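Periplasmic cell division protein (SufI) (Aquifex aeolicus, PDB 6SYY) is a multicopper oxidase that probably oxidises its substrates at the expense of molecular oxygen, through four bound copper ions. Local coordinates at residues Glu113-His118 with Pro160-Arg165; Phe107-Gly112 with Tyr134-Gly139. One frame throughout, in Å; residues are numbered along the deposited sequence.

How the contacts relate
The two contacts lie in the first cupredoxin-like domain, on the same side of the chain's centre, with their own centres about 9 Å apart. Their segments alternate along the chain: 107-112, 113-118, 134-139, then 160-165. The run 107-118 links strand 102-110 to strand 117-120, so it passes from one sheet of the domain to the other. Contact 2 packs the start of this run against the loop 134-139. Contact 1 packs the rest against the segment 160-165. They touch directly: S115 O lies 3.0 Å from V136 N, a probable hydrogen bond. Contact 1 reaches the copper cluster, whereas contact 2 lies farther out.

Contact 1 (Glu113-His118 with Pro160-Arg165); sequences EDSIIH and PHPHGR. With CU (copper (II) ion), chain C; O (oxygen atom), chain F.
The carbonyl oxygen I116 O accepts a hydrogen bond from H161 N at 2.8 Å. P160 CA makes a bent CA-H...O contact with I116 O, at 3.0 Å from P160 CA to I116 O. Next to this bond, I117 and P160 form an antiparallel non-hydrogen-bonded pair.

H118 and H161 lie side by side and point the same way. The edge of H161 is turned toward the face of H118, offset, with the ring planes at 86°. H118 CB sits 3.5 Å from H161 CD2. H161 NE2 binds a copper ion at 2.0 Å. The same ion carries the oxygen atom, and H456 and H508 complete its protein ligands. H118 NE2 and H454 bind a second copper, while H118 ND1 is hydrogen-bonded to D129 O.

At the other end R165 grips E113 side-on in a salt bridge. E113 CG sits between the backbone N and the carbonyl carbon (chi1 55°), and the chain extends beyond it. R165 NE meets the syn lone pair of E113 OE1 at 2.9 Å, and R165 NH2 meets E113 OE2 at 3.0 Å. Carboxylate and guanidinium are nearly coplanar.

R165 is the N-cap of helix 166-172, where Q169 bonds S115 OG. P160 ends strand 154-160, antiparallel to edge strand 117-120.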
ATOM      1  N   GLU A 113     -21.103  -2.465  -9.668  1.00 34.09           N
ATOM      2  CA  GLU A 113     -20.485  -3.526 -10.448  1.00 32.54           C
ATOM      3  C   GLU A 113     -19.889  -4.543  -9.485  1.00 29.77           C
ATOM      4  O   GLU A 113     -19.896  -4.348  -8.266  1.00 31.83           O
ATOM      5  CB  GLU A 113     -19.422  -2.964 -11.397  1.00 22.47           C
ATOM      6  CG  GLU A 113     -18.359  -2.133 -10.700  1.00 21.60           C
ATOM      7  CD  GLU A 113     -17.287  -1.647 -11.654  1.00 23.93           C
ATOM      8  OE1 GLU A 113     -16.545  -2.493 -12.196  1.00 45.59           O
ATOM      9  OE2 GLU A 113     -17.191  -0.421 -11.868  1.00 26.49           O
ATOM     10  N   ASP A 114     -19.367  -5.636 -10.044  1.00 43.49           N
ATOM     11  CA  ASP A 114     -18.692  -6.643  -9.233  1.00 30.12           C
ATOM     12  C   ASP A 114     -17.547  -6.015  -8.448  1.00 33.36           C
ATOM     13  O   ASP A 114     -16.843  -5.130  -8.943  1.00 25.12           O
ATOM     14  CB  ASP A 114     -18.152  -7.773 -10.114  1.00 41.94           C
ATOM     15  CG  ASP A 114     -19.249  -8.578 -10.777  1.00 45.06           C
ATOM     16  OD1 ASP A 114     -20.421  -8.147 -10.734  1.00 44.52           O
ATOM     17  OD2 ASP A 114     -18.936  -9.650 -11.339  1.00 49.45           O
ATOM     18  N   SER A 115     -17.355  -6.477  -7.216  1.00 29.20           N
ATOM     19  CA  SER A 115     -16.264  -5.958  -6.405  1.00 24.02           C
ATOM     20  C   SER A 115     -15.989  -6.905  -5.245  1.00 39.43           C
ATOM     21  O   SER A 115     -16.789  -7.791  -4.928  1.00 27.26           O
ATOM     22  CB  SER A 115     -16.568  -4.547  -5.889  1.00 25.62           C
ATOM     23  OG  SER A 115     -15.424  -3.994  -5.256  1.00 22.88           O
ATOM     24  N   ILE A 116     -14.834  -6.693  -4.617  1.00 25.51           N
ATOM     25  CA  ILE A 116     -14.421  -7.429  -3.429  1.00 19.75           C
ATOM     26  C   ILE A 116     -13.327  -6.605  -2.775  1.00 21.54           C
ATOM     27  O   ILE A 116     -12.555  -5.933  -3.458  1.00 25.67           O
ATOM     28  CB  ILE A 116     -13.938  -8.860  -3.785  1.00 24.56           C
ATOM     29  CG1 ILE A 116     -13.694  -9.683  -2.516  1.00 22.50           C
ATOM     30  CG2 ILE A 116     -12.687  -8.819  -4.657  1.00 27.74           C
ATOM     31  CD1 ILE A 116     -14.970 -10.174  -1.859  1.00 36.40           C
ATOM     32  N   ILE A 117     -13.275  -6.629  -1.449  1.00 23.79           N
ATOM     33  CA  ILE A 117     -12.248  -5.897  -0.716  1.00 19.47           C
ATOM     34  C   ILE A 117     -11.058  -6.816  -0.505  1.00 26.28           C
ATOM     35  O   ILE A 117     -11.211  -7.946  -0.032  1.00 24.64           O
ATOM     36  CB  ILE A 117     -12.778  -5.383   0.633  1.00 23.68           C
ATOM     37  CG1 ILE A 117     -14.079  -4.604   0.449  1.00 25.50           C
ATOM     38  CG2 ILE A 117     -11.729  -4.513   1.309  1.00 29.40           C
ATOM     39  CD1 ILE A 117     -14.666  -4.112   1.751  1.00 27.13           C
ATOM     40  N   HIS A 118      -9.874  -6.337  -0.857  1.00 24.45           N
ATOM     41  CA  HIS A 118      -8.634  -7.020  -0.522  1.00 26.61           C
ATOM     42  C   HIS A 118      -8.004  -6.357   0.697  1.00 35.71           C
ATOM     43  O   HIS A 118      -7.872  -5.129   0.744  1.00 24.32           O
ATOM     44  CB  HIS A 118      -7.659  -6.996  -1.696  1.00 24.62           C
ATOM     45  CG  HIS A 118      -6.311  -7.547  -1.361  1.00 57.27           C
ATOM     46  ND1 HIS A 118      -6.141  -8.759  -0.725  1.00 43.72           N
ATOM     47  CD2 HIS A 118      -5.067  -7.052  -1.566  1.00 37.77           C
ATOM     48  CE1 HIS A 118      -4.852  -8.986  -0.553  1.00 55.10           C
ATOM     49  NE2 HIS A 118      -4.178  -7.968  -1.059  1.00 68.61           N
ATOM     50  N   PRO A 160     -10.344  -2.401  -3.359  1.00 19.95           N
ATOM     51  CA  PRO A 160     -11.036  -3.460  -4.099  1.00 24.55           C
ATOM     52  C   PRO A 160     -10.083  -4.258  -4.971  1.00 39.81           C
ATOM     53  O   PRO A 160      -9.011  -3.796  -5.370  1.00 29.06           O
ATOM     54  CB  PRO A 160     -12.056  -2.695  -4.947  1.00 22.23           C
ATOM     55  CG  PRO A 160     -11.461  -1.350  -5.100  1.00 26.51           C
ATOM     56  CD  PRO A 160     -10.728  -1.064  -3.833  1.00 19.45           C
ATOM     57  N   HIS A 161     -10.494  -5.485  -5.260  1.00 24.37           N
ATOM     58  CA  HIS A 161      -9.701  -6.352  -6.119  1.00 19.99           C
ATOM     59  C   HIS A 161     -10.532  -7.045  -7.197  1.00 36.57           C
ATOM     60  O   HIS A 161     -10.298  -8.232  -7.460  1.00 39.04           O
ATOM     61  CB  HIS A 161      -8.996  -7.409  -5.265  1.00 34.28           C
ATOM     62  CG  HIS A 161      -7.567  -7.644  -5.639  1.00 34.98           C
ATOM     63  ND1 HIS A 161      -7.194  -8.196  -6.846  1.00 40.43           N
ATOM     64  CD2 HIS A 161      -6.421  -7.416  -4.957  1.00 35.42           C
ATOM     65  CE1 HIS A 161      -5.877  -8.290  -6.893  1.00 59.83           C
ATOM     66  NE2 HIS A 161      -5.384  -7.822  -5.760  1.00 53.36           N
ATOM     67  N   PRO A 162     -11.489  -6.381  -7.856  1.00 35.44           N
ATOM     68  CA  PRO A 162     -12.235  -7.073  -8.910  1.00 28.38           C
ATOM     69  C   PRO A 162     -11.399  -7.246 -10.170  1.00 30.97           C
ATOM     70  O   PRO A 162     -10.516  -6.441 -10.485  1.00 33.30           O
ATOM     71  CB  PRO A 162     -13.434  -6.155  -9.159  1.00 35.23           C
ATOM     72  CG  PRO A 162     -12.915  -4.808  -8.864  1.00 23.98           C
ATOM     73  CD  PRO A 162     -11.940  -4.979  -7.730  1.00 28.96           C
ATOM     74  N   HIS A 163     -11.690  -8.329 -10.882  1.00 33.05           N
ATOM     75  CA  HIS A 163     -11.058  -8.623 -12.160  1.00 28.02           C
ATOM     76  C   HIS A 163     -11.246  -7.466 -13.138  1.00 37.94           C
ATOM     77  O   HIS A 163     -12.376  -7.108 -13.480  1.00 39.84           O
ATOM     78  CB  HIS A 163     -11.662  -9.916 -12.717  1.00 46.90           C
ATOM     79  CG  HIS A 163     -11.278 -10.222 -14.130  1.00 63.92           C
ATOM     80  ND1 HIS A 163     -10.012  -9.998 -14.628  1.00 62.22           N
ATOM     81  CD2 HIS A 163     -11.993 -10.757 -15.149  1.00 54.04           C
ATOM     82  CE1 HIS A 163      -9.968 -10.368 -15.896  1.00 67.33           C
ATOM     83  NE2 HIS A 163     -11.156 -10.834 -16.235  1.00 67.10           N
ATOM     84  N   GLY A 164     -10.134  -6.870 -13.572  1.00 31.46           N
ATOM     85  CA  GLY A 164     -10.147  -5.865 -14.617  1.00 24.05           C
ATOM     86  C   GLY A 164     -10.652  -4.489 -14.232  1.00 45.91           C
ATOM     87  O   GLY A 164     -10.519  -3.558 -15.035  1.00 28.91           O
ATOM     88  N   ARG A 165     -11.217  -4.310 -13.038  1.00 22.05           N
ATOM     89  CA  ARG A 165     -11.790  -3.024 -12.655  1.00 24.53           C
ATOM     90  C   ARG A 165     -11.187  -2.477 -11.366  1.00 37.54           C
ATOM     91  O   ARG A 165     -11.747  -1.552 -10.766  1.00 31.43           O
ATOM     92  CB  ARG A 165     -13.310  -3.137 -12.530  1.00 22.49           C
ATOM     93  CG  ARG A 165     -13.995  -3.394 -13.859  1.00 23.26           C
ATOM     94  CD  ARG A 165     -13.982  -2.151 -14.731  1.00 35.13           C
ATOM     95  NE  ARG A 165     -14.948  -1.161 -14.264  1.00 47.85           N
ATOM     96  CZ  ARG A 165     -15.148   0.023 -14.833  1.00 24.38           C
ATOM     97  NH1 ARG A 165     -14.440   0.379 -15.895  1.00 26.06           N
ATOM     98  NH2 ARG A 165     -16.056   0.855 -14.339  1.00 30.62           N
TER
HETATM   99 CU    CU C 702      -3.591  -7.801  -4.833  0.60 34.80          CU
HETATM  100  O     O F 705      -3.396  -5.833  -4.125  0.60 29.00           O

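Contact 2 (Phe107-Gly112 with Tyr134-Gly139)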
ATOM      1  N   PHE A 107     -18.624  -7.492   3.437  1.00 29.05           N
ATOM      2  CA  PHE A 107     -18.575  -6.487   2.385  1.00 21.36           C
ATOM      3  C   PHE A 107     -19.940  -6.403   1.717  1.00 25.08           C
ATOM      4  O   PHE A 107     -20.400  -7.377   1.111  1.00 29.51           O
ATOM      5  CB  PHE A 107     -17.495  -6.817   1.359  1.00 20.49           C
ATOM      6  CG  PHE A 107     -17.598  -6.009   0.098  1.00 21.54           C
ATOM      7  CD1 PHE A 107     -17.708  -4.626   0.149  1.00 29.45           C
ATOM      8  CD2 PHE A 107     -17.585  -6.628  -1.142  1.00 23.11           C
ATOM      9  CE1 PHE A 107     -17.806  -3.874  -1.013  1.00 26.65           C
ATOM     10  CE2 PHE A 107     -17.678  -5.884  -2.311  1.00 26.31           C
ATOM     11  CZ  PHE A 107     -17.790  -4.508  -2.246  1.00 28.04           C
ATOM     12  N   VAL A 108     -20.583  -5.245   1.825  1.00 36.48           N
ATOM     13  CA  VAL A 108     -21.847  -4.979   1.150  1.00 30.34           C
ATOM     14  C   VAL A 108     -21.548  -4.121  -0.072  1.00 29.16           C
ATOM     15  O   VAL A 108     -20.989  -3.023   0.050  1.00 28.49           O
ATOM     16  CB  VAL A 108     -22.848  -4.290   2.088  1.00 24.59           C
ATOM     17  CG1 VAL A 108     -24.201  -4.163   1.410  1.00 25.71           C
ATOM     18  CG2 VAL A 108     -22.952  -5.061   3.393  1.00 25.11           C
ATOM     19  N   ASN A 109     -21.917  -4.615  -1.249  1.00 38.42           N
ATOM     20  CA  ASN A 109     -21.506  -4.014  -2.515  1.00 23.92           C
ATOM     21  C   ASN A 109     -22.663  -3.214  -3.103  1.00 27.12           C
ATOM     22  O   ASN A 109     -23.606  -3.781  -3.660  1.00 31.23           O
ATOM     23  CB  ASN A 109     -21.033  -5.089  -3.489  1.00 25.96           C
ATOM     24  CG  ASN A 109     -20.464  -4.505  -4.768  1.00 27.47           C
ATOM     25  OD1 ASN A 109     -20.176  -3.309  -4.845  1.00 27.04           O
ATOM     26  ND2 ASN A 109     -20.287  -5.350  -5.777  1.00 27.22           N
ATOM     27  N   ASN A 110     -22.581  -1.890  -2.991  1.00 39.50           N
ATOM     28  CA  ASN A 110     -23.486  -0.981  -3.686  1.00 24.39           C
ATOM     29  C   ASN A 110     -22.717  -0.111  -4.675  1.00 38.44           C
ATOM     30  O   ASN A 110     -23.117   1.017  -4.966  1.00 37.81           O
ATOM     31  CB  ASN A 110     -24.259  -0.111  -2.694  1.00 31.36           C
ATOM     32  CG  ASN A 110     -25.189  -0.918  -1.807  1.00 41.77           C
ATOM     33  OD1 ASN A 110     -25.645  -1.996  -2.186  1.00 38.67           O
ATOM     34  ND2 ASN A 110     -25.480  -0.394  -0.621  1.00 54.19           N
ATOM     35  N   SER A 111     -21.600  -0.626  -5.188  1.00 32.26           N
ATOM     36  CA  SER A 111     -20.745   0.138  -6.086  1.00 27.86           C
ATOM     37  C   SER A 111     -21.240   0.152  -7.525  1.00 32.00           C
ATOM     38  O   SER A 111     -20.705   0.917  -8.335  1.00 35.53           O
ATOM     39  CB  SER A 111     -19.319  -0.416  -6.049  1.00 35.96           C
ATOM     40  OG  SER A 111     -19.254  -1.693  -6.662  1.00 24.69           O
ATOM     41  N   GLY A 112     -22.234  -0.668  -7.871  1.00 27.11           N
ATOM     42  CA  GLY A 112     -22.752  -0.713  -9.221  1.00 24.26           C
ATOM     43  C   GLY A 112     -22.141  -1.767 -10.121  1.00 23.93           C
ATOM     44  O   GLY A 112     -22.620  -1.951 -11.247  1.00 29.91           O
ATOM     45  N   TYR A 134     -13.993 -14.456  -5.772  1.00 51.18           N
ATOM     46  CA  TYR A 134     -15.065 -14.287  -4.804  1.00 41.22           C
ATOM     47  C   TYR A 134     -15.796 -12.961  -4.945  1.00 32.84           C
ATOM     48  O   TYR A 134     -16.655 -12.652  -4.113  1.00 38.12           O
ATOM     49  CB  TYR A 134     -14.511 -14.425  -3.385  1.00 32.82           C
ATOM     50  CG  TYR A 134     -14.135 -15.842  -3.063  1.00 54.10           C
ATOM     51  CD1 TYR A 134     -15.117 -16.797  -2.829  1.00 61.71           C
ATOM     52  CD2 TYR A 134     -12.809 -16.236  -3.009  1.00 42.87           C
ATOM     53  CE1 TYR A 134     -14.790 -18.105  -2.541  1.00 94.88           C
ATOM     54  CE2 TYR A 134     -12.467 -17.548  -2.723  1.00111.42           C
ATOM     55  CZ  TYR A 134     -13.465 -18.478  -2.489  1.00114.84           C
ATOM     56  OH  TYR A 134     -13.144 -19.786  -2.205  1.00 91.05           O
ATOM     57  N   ALA A 135     -15.468 -12.169  -5.962  1.00 30.23           N
ATOM     58  CA  ALA A 135     -16.144 -10.896  -6.162  1.00 25.55           C
ATOM     59  C   ALA A 135     -17.647 -11.111  -6.273  1.00 29.55           C
ATOM     60  O   ALA A 135     -18.112 -12.095  -6.855  1.00 29.48           O
ATOM     61  CB  ALA A 135     -15.609 -10.203  -7.415  1.00 27.56           C
ATOM     62  N   VAL A 136     -18.408 -10.194  -5.689  1.00 30.60           N
ATOM     63  CA  VAL A 136     -19.859 -10.301  -5.644  1.00 29.06           C
ATOM     64  C   VAL A 136     -20.462  -9.204  -6.509  1.00 29.04           C
ATOM     65  O   VAL A 136     -19.861  -8.142  -6.717  1.00 32.50           O
ATOM     66  CB  VAL A 136     -20.389 -10.220  -4.197  1.00 27.28           C
ATOM     67  CG1 VAL A 136     -19.791 -11.332  -3.361  1.00 26.90           C
ATOM     68  CG2 VAL A 136     -20.068  -8.864  -3.589  1.00 23.32           C
ATOM     69  N   LYS A 137     -21.662  -9.472  -7.016  1.00 24.75           N
ATOM     70  CA  LYS A 137     -22.357  -8.537  -7.883  1.00 26.47           C
ATOM     71  C   LYS A 137     -22.900  -7.354  -7.077  1.00 37.75           C
ATOM     72  O   LYS A 137     -22.956  -7.378  -5.844  1.00 32.29           O
ATOM     73  CB  LYS A 137     -23.498  -9.243  -8.616  1.00 31.88           C
ATOM     74  CG  LYS A 137     -23.062 -10.404  -9.501  1.00 27.76           C
ATOM     75  CD  LYS A 137     -24.260 -11.056 -10.175  1.00 30.09           C
ATOM     76  CE  LYS A 137     -23.834 -11.943 -11.336  1.00 60.39           C
ATOM     77  NZ  LYS A 137     -22.894 -13.013 -10.906  1.00100.11           N
ATOM     78  N   ASP A 138     -23.297  -6.303  -7.796  1.00 27.89           N
ATOM     79  CA  ASP A 138     -23.945  -5.162  -7.159  1.00 27.50           C
ATOM     80  C   ASP A 138     -25.212  -5.624  -6.446  1.00 31.72           C
ATOM     81  O   ASP A 138     -25.975  -6.439  -6.967  1.00 35.06           O
ATOM     82  CB  ASP A 138     -24.276  -4.081  -8.197  1.00 31.05           C
ATOM     83  CG  ASP A 138     -24.997  -2.873  -7.593  1.00 33.62           C
ATOM     84  OD1 ASP A 138     -24.379  -2.126  -6.799  1.00 35.11           O
ATOM     85  OD2 ASP A 138     -26.185  -2.665  -7.923  1.00 59.19           O
ATOM     86  N   GLY A 139     -25.422  -5.106  -5.236  1.00 32.22           N
ATOM     87  CA  GLY A 139     -26.496  -5.552  -4.378  1.00 29.41           C
ATOM     88  C   GLY A 139     -26.180  -6.773  -3.544  1.00 29.86           C
ATOM     89  O   GLY A 139     -26.985  -7.135  -2.678  1.00 28.81           O
TER
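N109 and V136 are at the centre of a partly buried contact between a strand end and a loop. The strand is 102-110, and the loop leads into strand 141-143. The touching parts run at 69° to each other.

Three hydrogen bonds cross. G139 N donates to N109 O at 2.7 Å, nearly in line with the carbonyl bond. N109 ND2 donates to V136 O at 3.0 Å. V136 O lies close to the amide plane of N109, but the nitrogen stands above the carbonyl plane of V136. The third bond runs from G112 N to D138 OD1, 2.8 Å long. It reaches the carboxylate from above its plane. D138 CG is anti to the backbone N (chi1 178°), on the G112 side of the loop.

N109 is used at both ends of its amide. Its CG is also anti to the backbone N (chi1 -174°). N109 OD1 accepts from S111 OG at 2.6 Å, in the carbonyl plane, and from S111 N at 3.1 Å, above it. N109 ND2 also bonds E113 O. These bonds hold the amide's rotation.

The apolar part is small. V136 CG2 rests 3.9 Å from N109 CB and 4.0 Å from F107 CE2. The side chains of F107 and V136 slide past each other in opposite directions. Y142 of strand 141-143 also touches V136.

The bond from S111 N to N109 OD1 makes an Asx turn. It lies near the end of strand 102-110, in the link to strand 117-120 that joins the two sheets of a cupredoxin-like domain.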